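Local coordinates for protein actin depolymerization factor 2 (PDB 2XFA) that binds actin and probably promotes the disassembly of actin filaments in the malaria parasite, at residues G100-K103 against P104-M108; C16-E19 against F20-K24. All coordinates share one frame; numbering follows the deposited sequence.

Contact 1. Residues G100-K103 against P104-M108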
loop_
_atom_site.group_PDB
_atom_site.type_symbol
_atom_site.label_atom_id
_atom_site.label_comp_id
_atom_site.label_asym_id
_atom_site.label_seq_id
_atom_site.Cartn_x
_atom_site.Cartn_y
_atom_site.Cartn_z
ATOM N N GLY A 100 0.006 -6.053 -14.727
ATOM C CA GLY A 100 -0.065 -5.970 -16.172
ATOM C C GLY A 100 -1.433 -6.207 -16.773
ATOM O O GLY A 100 -1.731 -5.659 -17.837
ATOM N N LEU A 101 -2.270 -7.004 -16.106
ATOM C CA LEU A 101 -3.584 -7.349 -16.661
ATOM C C LEU A 101 -4.673 -6.357 -16.283
ATOM O O LEU A 101 -5.840 -6.555 -16.594
ATOM C CB LEU A 101 -4.000 -8.776 -16.264
ATOM C CG LEU A 101 -3.251 -9.828 -17.066
ATOM C CD1 LEU A 101 -3.706 -11.246 -16.660
ATOM C CD2 LEU A 101 -3.488 -9.578 -18.572
ATOM N N SER A 102 -4.296 -5.300 -15.580
ATOM C CA SER A 102 -5.234 -4.235 -15.310
ATOM C C SER A 102 -5.386 -3.465 -16.621
ATOM O O SER A 102 -4.416 -3.314 -17.368
ATOM C CB SER A 102 -4.697 -3.351 -14.180
ATOM O OG SER A 102 -5.487 -2.193 -14.042
ATOM N N LYS A 103 -6.594 -3.007 -16.922
ATOM C CA LYS A 103 -6.831 -2.254 -18.156
ATOM C C LYS A 103 -6.153 -0.887 -18.102
ATOM O O LYS A 103 -6.021 -0.309 -17.027
ATOM C CB LYS A 103 -8.329 -2.100 -18.413
ATOM C CG LYS A 103 -9.067 -1.339 -17.329
ATOM C CD LYS A 103 -10.561 -1.554 -17.433
ATOM C CE LYS A 103 -10.906 -3.026 -17.264
ATOM N NZ LYS A 103 -12.377 -3.254 -17.187
ATOM N N PRO A 104 -5.733 -0.363 -19.270
ATOM C CA PRO A 104 -4.909 0.853 -19.377
ATOM C C PRO A 104 -5.596 2.062 -18.773
ATOM O O PRO A 104 -4.953 2.834 -18.060
ATOM C CB PRO A 104 -4.756 1.055 -20.887
ATOM C CG PRO A 104 -5.148 -0.252 -21.514
ATOM C CD PRO A 104 -6.154 -0.861 -20.591
ATOM N N LYS A 105 -6.887 2.214 -19.053
ATOM C CA LYS A 105 -7.689 3.293 -18.483
ATOM C C LYS A 105 -7.444 3.418 -16.972
ATOM O O LYS A 105 -7.416 4.518 -16.416
ATOM C CB LYS A 105 -9.169 3.016 -18.749
ATOM C CG LYS A 105 -9.434 2.044 -19.911
ATOM C CD LYS A 105 -9.236 2.724 -21.272
ATOM C CE LYS A 105 -7.761 2.810 -21.678
ATOM N NZ LYS A 105 -7.411 4.049 -22.436
ATOM N N GLU A 106 -7.249 2.271 -16.331
ATOM C CA GLU A 106 -7.055 2.170 -14.888
ATOM C C GLU A 106 -5.589 2.356 -14.525
ATOM O O GLU A 106 -5.254 3.154 -13.647
ATOM C CB GLU A 106 -7.568 0.802 -14.404
ATOM C CG GLU A 106 -7.794 0.696 -12.900
ATOM C CD GLU A 106 -8.017 -0.738 -12.422
ATOM O OE1 GLU A 106 -8.791 -1.496 -13.068
ATOM O OE2 GLU A 106 -7.423 -1.099 -11.386
ATOM N N LYS A 107 -4.699 1.633 -15.200
ATOM C CA LYS A 107 -3.270 1.846 -14.968
ATOM C C LYS A 107 -2.884 3.333 -14.994
ATOM O O LYS A 107 -2.292 3.843 -14.050
ATOM C CB LYS A 107 -2.421 1.056 -15.968
ATOM C CG LYS A 107 -2.098 -0.357 -15.514
ATOM C CD LYS A 107 -1.347 -1.141 -16.573
ATOM C CE LYS A 107 0.104 -1.358 -16.170
ATOM N NZ LYS A 107 0.256 -2.018 -14.838
ATOM N N MET A 108 -3.217 4.029 -16.071
ATOM C CA MET A 108 -2.856 5.446 -16.172
ATOM C C MET A 108 -3.480 6.290 -15.061
ATOM O O MET A 108 -2.788 7.058 -14.417
ATOM C CB MET A 108 -3.169 5.998 -17.566
ATOM C CG MET A 108 -2.257 5.415 -18.648
ATOM S SD MET A 108 -2.532 6.059 -20.318
ATOM C CE MET A 108 -1.535 7.552 -20.323
#

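Contact 2. Residues C16-E19 against F20-K24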
loop_
_atom_site.group_PDB
_atom_site.type_symbol
_atom_site.label_atom_id
_atom_site.label_comp_id
_atom_site.label_asym_id
_atom_site.label_seq_id
_atom_site.Cartn_x
_atom_site.Cartn_y
_atom_site.Cartn_z
ATOM N N CYS A 16 -9.509 8.560 4.113
ATOM C CA CYS A 16 -8.215 8.021 3.701
ATOM C C CYS A 16 -7.147 8.417 4.694
ATOM O O CYS A 16 -6.438 7.557 5.226
ATOM C CB CYS A 16 -7.826 8.522 2.317
ATOM S SG CYS A 16 -8.703 7.684 0.993
ATOM N N ILE A 17 -7.053 9.721 4.949
ATOM C CA ILE A 17 -6.057 10.246 5.869
ATOM C C ILE A 17 -6.426 9.887 7.304
ATOM O O ILE A 17 -5.550 9.633 8.135
ATOM C CB ILE A 17 -5.864 11.779 5.714
ATOM C CG1 ILE A 17 -5.661 12.154 4.241
ATOM C CG2 ILE A 17 -4.676 12.250 6.523
ATOM C CD1 ILE A 17 -6.948 12.242 3.447
ATOM N N TYR A 18 -7.724 9.851 7.590
ATOM C CA TYR A 18 -8.195 9.423 8.898
ATOM C C TYR A 18 -7.560 8.093 9.264
ATOM O O TYR A 18 -6.968 7.958 10.324
ATOM C CB TYR A 18 -9.720 9.281 8.906
ATOM C CG TYR A 18 -10.295 8.660 10.165
ATOM C CD1 TYR A 18 -10.239 9.326 11.383
ATOM C CD2 TYR A 18 -10.923 7.413 10.130
ATOM C CE1 TYR A 18 -10.767 8.763 12.536
ATOM C CE2 TYR A 18 -11.466 6.843 11.281
ATOM C CZ TYR A 18 -11.379 7.525 12.479
ATOM O OH TYR A 18 -11.905 6.979 13.628
ATOM N N GLU A 19 -7.687 7.107 8.381
ATOM C CA GLU A 19 -7.204 5.759 8.683
ATOM C C GLU A 19 -5.689 5.669 8.701
ATOM O O GLU A 19 -5.105 4.979 9.544
ATOM C CB GLU A 19 -7.776 4.732 7.701
ATOM C CG GLU A 19 -9.296 4.559 7.792
ATOM C CD GLU A 19 -9.772 4.056 9.156
ATOM O OE1 GLU A 19 -8.923 3.723 10.018
ATOM O OE2 GLU A 19 -11.008 3.989 9.359
ATOM N N PHE A 20 -5.044 6.356 7.769
ATOM C CA PHE A 20 -3.586 6.417 7.800
ATOM C C PHE A 20 -3.086 6.962 9.136
ATOM O O PHE A 20 -2.136 6.450 9.728
ATOM C CB PHE A 20 -3.039 7.270 6.667
ATOM C CG PHE A 20 -1.554 7.522 6.793
ATOM C CD1 PHE A 20 -0.643 6.521 6.511
ATOM C CD2 PHE A 20 -1.079 8.739 7.242
ATOM C CE1 PHE A 20 0.725 6.739 6.643
ATOM C CE2 PHE A 20 0.289 8.963 7.380
ATOM C CZ PHE A 20 1.186 7.970 7.088
ATOM N N ASN A 21 -3.729 8.007 9.624
ATOM C CA ASN A 21 -3.319 8.557 10.916
ATOM C C ASN A 21 -3.553 7.560 12.055
ATOM O O ASN A 21 -2.730 7.435 12.952
ATOM C CB ASN A 21 -3.982 9.910 11.184
ATOM C CG ASN A 21 -3.361 11.047 10.361
ATOM O OD1 ASN A 21 -4.031 12.022 10.022
ATOM N ND2 ASN A 21 -2.079 10.922 10.046
ATOM N N ARG A 22 -4.657 6.823 12.002
ATOM C CA ARG A 22 -4.888 5.754 12.970
ATOM C C ARG A 22 -3.800 4.674 12.891
ATOM O O ARG A 22 -3.460 4.063 13.900
ATOM C CB ARG A 22 -6.289 5.150 12.791
ATOM C CG ARG A 22 -7.398 5.992 13.418
ATOM C CD ARG A 22 -8.788 5.581 12.946
ATOM N NE ARG A 22 -9.123 4.197 13.274
ATOM C CZ ARG A 22 -9.441 3.776 14.495
ATOM N NH1 ARG A 22 -9.455 4.634 15.509
ATOM N NH2 ARG A 22 -9.736 2.500 14.708
ATOM N N LEU A 23 -3.265 4.444 11.690
ATOM C CA LEU A 23 -2.165 3.493 11.471
ATOM C C LEU A 23 -0.840 4.026 11.996
ATOM O O LEU A 23 -0.123 3.342 12.729
ATOM C CB LEU A 23 -2.004 3.196 9.973
ATOM C CG LEU A 23 -0.829 2.306 9.551
ATOM C CD1 LEU A 23 -1.152 1.503 8.288
ATOM C CD2 LEU A 23 0.422 3.129 9.339
ATOM N N LYS A 24 -0.522 5.243 11.576
ATOM C CA LYS A 24 0.738 5.914 11.903
ATOM C C LYS A 24 0.829 6.294 13.371
ATOM O O LYS A 24 1.807 5.969 14.046
ATOM C CB LYS A 24 0.847 7.170 11.041
ATOM C CG LYS A 24 2.092 7.993 11.181
ATOM C CD LYS A 24 1.987 9.136 10.195
ATOM C CE LYS A 24 2.928 10.256 10.527
ATOM N NZ LYS A 24 4.309 9.723 10.600
#

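Contact 1. Residues G100-K103 against P104-M108
K103 O takes two backbone N-H groups at once, from K107 N at 3.0 Å and from E106 N at 2.9 Å. This is the opening turn of helix 104-118, with K103 at the N-cap position and P104 as the first helical residue. The two bonds differ in kind. K107 N lies in the carbonyl plane with a nearly straight N-H (167°), the regular i to i+4 bond. E106 N stands well above that plane, off the lone-pair direction, and its bond is short but more bent. In related ADF/cofilins the corresponding long helix is a main actin-binding element, and probably so here; this loop leads into it from strand 89-97.

One residue earlier, the S102 hydroxyl sits over the face of the E106 carboxylate. CG of E106 is anti to the backbone N (chi1 -164°), and the rest of the chain runs out extended, leaving CD 3.3 Å from S102 OG. Above the plane and equally far from both oxygens, OG is badly placed to bond OE2. OE2 accepts instead from the backbone N of C72, which ties the first turn to a neighbouring loop. K103 crosses E106 obliquely, its CG 3.9 Å from E106 CB, but the opposite charges stay apart, with K103 NZ 5.7 Å from E106 OE1.

K107 folds back along the incoming loop. Its CD passes 3.8 Å from S102 O, and bends at chi3 and chi4 (55°) turn the ammonium inward, where NZ hydrogen-bonds S98 OG and P99 O and passes 4.0 Å from G100 N.

Contact 2. Residues C16-E19 against F20-K24
Y18 and R22 lie side by side, one turn apart on helix 14-24, the first helix of the ADF-homology fold. The ring and the guanidinium are almost parallel, their planes 15° apart, yet the touching atom is the methylene CD of R22. It sits over one face of the ring, 3.6 Å from the centroid of Y18, in a CH-pi contact displaced toward the hydroxyl-bearing rim, where CD comes within 3.3 Å of Y18 CZ. With CG anti to the backbone N (chi1 172°), the tyrosine runs toward R22, and the bend of the arginine at chi3 carries the guanidinium onward beside the phenol.

E19 meets R22 quite differently. Its carboxylate stands nearly perpendicular to the guanidinium, at 84°, and OE1 reaches the guanidinium edge in its plane. The resulting salt bridge, 3.3 Å from E19 OE1 to R22 NE, is weak as a hydrogen bond. OE1 has a second partner in N29 ND2, while OE2 lies near the carboxylate of E15; such crowding of like charges could raise the affinity of E19 for a proton. E19 is buried against I32, V44 and L47 of the sheet, and F20 and L23 both rest on I76.

On another flank I17 and N21 point the same way. N21 N bonds I17 O at 2.9 Å, and the methyl I17 CG2 touches N21 OD1 at 3.6 Å.

Contact 2 comes first along the chain and contact 1 follows it. They sit on opposite sides of the chain's centre, 27 Å apart between centres and about 15 Å between nearest atoms, so neither touches the other. Their settings differ: 16-24 is a helix laid partly buried against the mixed sheet, whereas 100-108 is a surface turn whose centre is 17 Å from that of the chain. The two helices are related indirectly, since F20 of contact 2 touches I121, shortly beyond the far end of the helix that contact 1 starts. By analogy with other ADF/cofilins, contact 1 is probably the closer to bound actin.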